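Local coordinates for nicotinate phosphoribosyltransferase (PDB 4HL7), which probably makes nicotinate D-ribonucleotide from nicotinate and 5-phospho-D-ribose 1-diphosphate at the expense of ATP, a step of NAD(+) biosynthesis, at residues A[77-82]-A[88-93]. Residues are numbered along the deposited sequence; the frame is centred on the assembly and turned at random.
Sequences YLTQHA and TFLQSL
Leu78 and Leu90 join the two arms of an antiparallel helical hairpin in the N-terminal part of the chain, where helix 72-81 ends, a short connection turns the backbone round, and helix 87-93 runs back beside it. The local axes come within 10.9 Å, with their directions 161° apart. Leu90 does most of the bridging: its CG lies beside the backbone N and anti to the carbonyl carbon (chi1 -68°), CD2 leans on Leu78, and CD1 reaches between Leu78 CB and Thr79. CD2 is 3.8 Å from Leu78 CD1 and 4.0 Å from Leu78 CB. The other methyl, Leu90 CD1, comes up to the backbone at Thr79 and sits 3.6 Å from Thr79 OG1. That approach is van der Waals contact of a methyl; the hydroxyl, turned to the backbone N side (chi1 -67°), sends its hydrogen bond to Ile75 O in its own helix. One turn beyond Leu90, Leu93 adds a looser touch, its CD1 4.4 Å from Leu78 CD1. Ile75, a turn before Leu78 and Thr79, touches both Leu90 and Leu93 and so extends the apolar seam along the first helix. On the second helix, Ser92 OG hydrogen-bonds to Phe89 O at 2.9 Å, so that carbonyl serves both the hydroxyl and Leu93 N. Phe89 and Leu93 also pack on Met27 of helix 21-33, while Tyr77 touches helix 216-222. Apolar packing between two antiparallel arms, with Thr79 at the exposed border, makes this an alpha-alpha hairpin within the N-terminal region of the NAPRTase family.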
loop_
_atom_site.group_PDB
_atom_site.type_symbol
_atom_site.label_atom_id
_atom_site.label_comp_id
_atom_site.label_asym_id
_atom_site.label_seq_id
_atom_site.Cartn_x
_atom_site.Cartn_y
_atom_site.Cartn_z
ATOM N N TYR A 77 -19.745 -11.151 -3.039
ATOM C CA TYR A 77 -19.284 -10.233 -1.982
ATOM C C TYR A 77 -18.951 -8.843 -2.577
ATOM O O TYR A 77 -19.407 -7.815 -2.074
ATOM C CB TYR A 77 -18.065 -10.797 -1.196
ATOM C CG TYR A 77 -17.456 -9.722 -0.297
ATOM C CD1 TYR A 77 -16.296 -9.033 -0.676
ATOM C CD2 TYR A 77 -18.084 -9.371 0.899
ATOM C CE1 TYR A 77 -15.775 -8.001 0.112
ATOM C CE2 TYR A 77 -17.566 -8.352 1.706
ATOM C CZ TYR A 77 -16.416 -7.679 1.311
ATOM O OH TYR A 77 -15.912 -6.681 2.103
ATOM N N LEU A 78 -18.202 -8.801 -3.662
ATOM C CA LEU A 78 -17.880 -7.510 -4.235
ATOM C C LEU A 78 -19.116 -6.807 -4.817
ATOM O O LEU A 78 -19.205 -5.579 -4.823
ATOM C CB LEU A 78 -16.840 -7.642 -5.354
ATOM C CG LEU A 78 -15.456 -8.148 -4.862
ATOM C CD1 LEU A 78 -14.560 -8.284 -6.091
ATOM C CD2 LEU A 78 -14.868 -7.148 -3.865
ATOM N N THR A 79 -20.017 -7.578 -5.402
ATOM C CA THR A 79 -21.235 -6.979 -5.920
ATOM C C THR A 79 -21.961 -6.147 -4.853
ATOM O O THR A 79 -22.386 -5.029 -5.132
ATOM C CB THR A 79 -22.186 -8.067 -6.459
ATOM O OG1 THR A 79 -21.581 -8.636 -7.605
ATOM C CG2 THR A 79 -23.561 -7.442 -6.867
ATOM N N GLN A 80 -22.141 -6.727 -3.674
ATOM C CA GLN A 80 -22.850 -6.104 -2.541
ATOM C C GLN A 80 -22.018 -5.048 -1.815
ATOM O O GLN A 80 -22.499 -3.933 -1.540
ATOM C CB GLN A 80 -23.293 -7.167 -1.531
ATOM C CG GLN A 80 -23.947 -6.570 -0.275
ATOM C CD GLN A 80 -24.765 -7.577 0.540
ATOM O OE1 GLN A 80 -25.030 -8.702 0.102
ATOM N NE2 GLN A 80 -25.202 -7.156 1.708
ATOM N N HIS A 81 -20.761 -5.384 -1.515
ATOM C CA HIS A 81 -19.966 -4.541 -0.634
ATOM C C HIS A 81 -19.002 -3.603 -1.300
ATOM O O HIS A 81 -18.388 -2.760 -0.635
ATOM C CB HIS A 81 -19.312 -5.372 0.462
ATOM C CG HIS A 81 -20.314 -6.096 1.323
ATOM N ND1 HIS A 81 -20.859 -5.541 2.433
ATOM C CD2 HIS A 81 -20.933 -7.329 1.155
ATOM C CE1 HIS A 81 -21.741 -6.414 2.991
ATOM N NE2 HIS A 81 -21.791 -7.502 2.208
ATOM N N ALA A 82 -18.876 -3.733 -2.623
ATOM C CA ALA A 82 -18.069 -2.833 -3.463
ATOM C C ALA A 82 -18.921 -2.431 -4.672
ATOM O O ALA A 82 -18.606 -2.719 -5.859
ATOM C CB ALA A 82 -16.724 -3.511 -3.867
ATOM N N THR A 88 -19.962 -5.475 -15.455
ATOM C CA THR A 88 -19.172 -6.003 -16.576
ATOM C C THR A 88 -17.767 -6.379 -16.130
ATOM O O THR A 88 -17.239 -7.439 -16.530
ATOM C CB THR A 88 -19.064 -5.056 -17.796
ATOM O OG1 THR A 88 -18.633 -3.750 -17.381
ATOM C CG2 THR A 88 -20.450 -4.969 -18.530
ATOM N N PHE A 89 -17.160 -5.540 -15.307
ATOM C CA PHE A 89 -15.828 -5.885 -14.772
ATOM C C PHE A 89 -15.905 -7.121 -13.868
ATOM O O PHE A 89 -15.058 -8.034 -13.974
ATOM C CB PHE A 89 -15.152 -4.693 -14.045
ATOM C CG PHE A 89 -13.949 -5.098 -13.232
ATOM C CD1 PHE A 89 -12.729 -5.473 -13.887
ATOM C CD2 PHE A 89 -13.999 -5.118 -11.859
ATOM C CE1 PHE A 89 -11.597 -5.795 -13.132
ATOM C CE2 PHE A 89 -12.868 -5.516 -11.112
ATOM C CZ PHE A 89 -11.679 -5.813 -11.759
ATOM N N LEU A 90 -16.896 -7.174 -12.983
ATOM C CA LEU A 90 -16.967 -8.312 -12.054
ATOM C C LEU A 90 -17.229 -9.611 -12.833
ATOM O O LEU A 90 -16.719 -10.673 -12.455
ATOM C CB LEU A 90 -18.051 -8.137 -10.997
ATOM C CG LEU A 90 -17.721 -6.998 -9.993
ATOM C CD1 LEU A 90 -18.720 -6.831 -8.880
ATOM C CD2 LEU A 90 -16.382 -7.359 -9.326
ATOM N N GLN A 91 -18.060 -9.529 -13.881
ATOM C CA GLN A 91 -18.279 -10.735 -14.728
ATOM C C GLN A 91 -16.971 -11.245 -15.377
ATOM O O GLN A 91 -16.755 -12.470 -15.447
ATOM C CB GLN A 91 -19.418 -10.502 -15.767
ATOM C CG GLN A 91 -20.774 -10.476 -15.062
ATOM N N SER A 92 -16.109 -10.326 -15.790
ATOM C CA SER A 92 -14.805 -10.689 -16.362
ATOM C C SER A 92 -13.892 -11.398 -15.332
ATOM O O SER A 92 -13.110 -12.274 -15.708
ATOM C CB SER A 92 -14.131 -9.503 -17.089
ATOM O OG SER A 92 -13.363 -8.692 -16.207
ATOM N N LEU A 93 -14.045 -11.090 -14.035
ATOM C CA LEU A 93 -13.257 -11.819 -12.946
ATOM C C LEU A 93 -13.555 -13.305 -12.846
ATOM O O LEU A 93 -12.704 -14.103 -12.406
ATOM C CB LEU A 93 -13.493 -11.179 -11.616
ATOM C CG LEU A 93 -12.920 -9.799 -11.544
ATOM C CD1 LEU A 93 -12.899 -9.459 -10.036
ATOM C CD2 LEU A 93 -11.449 -9.800 -12.044
#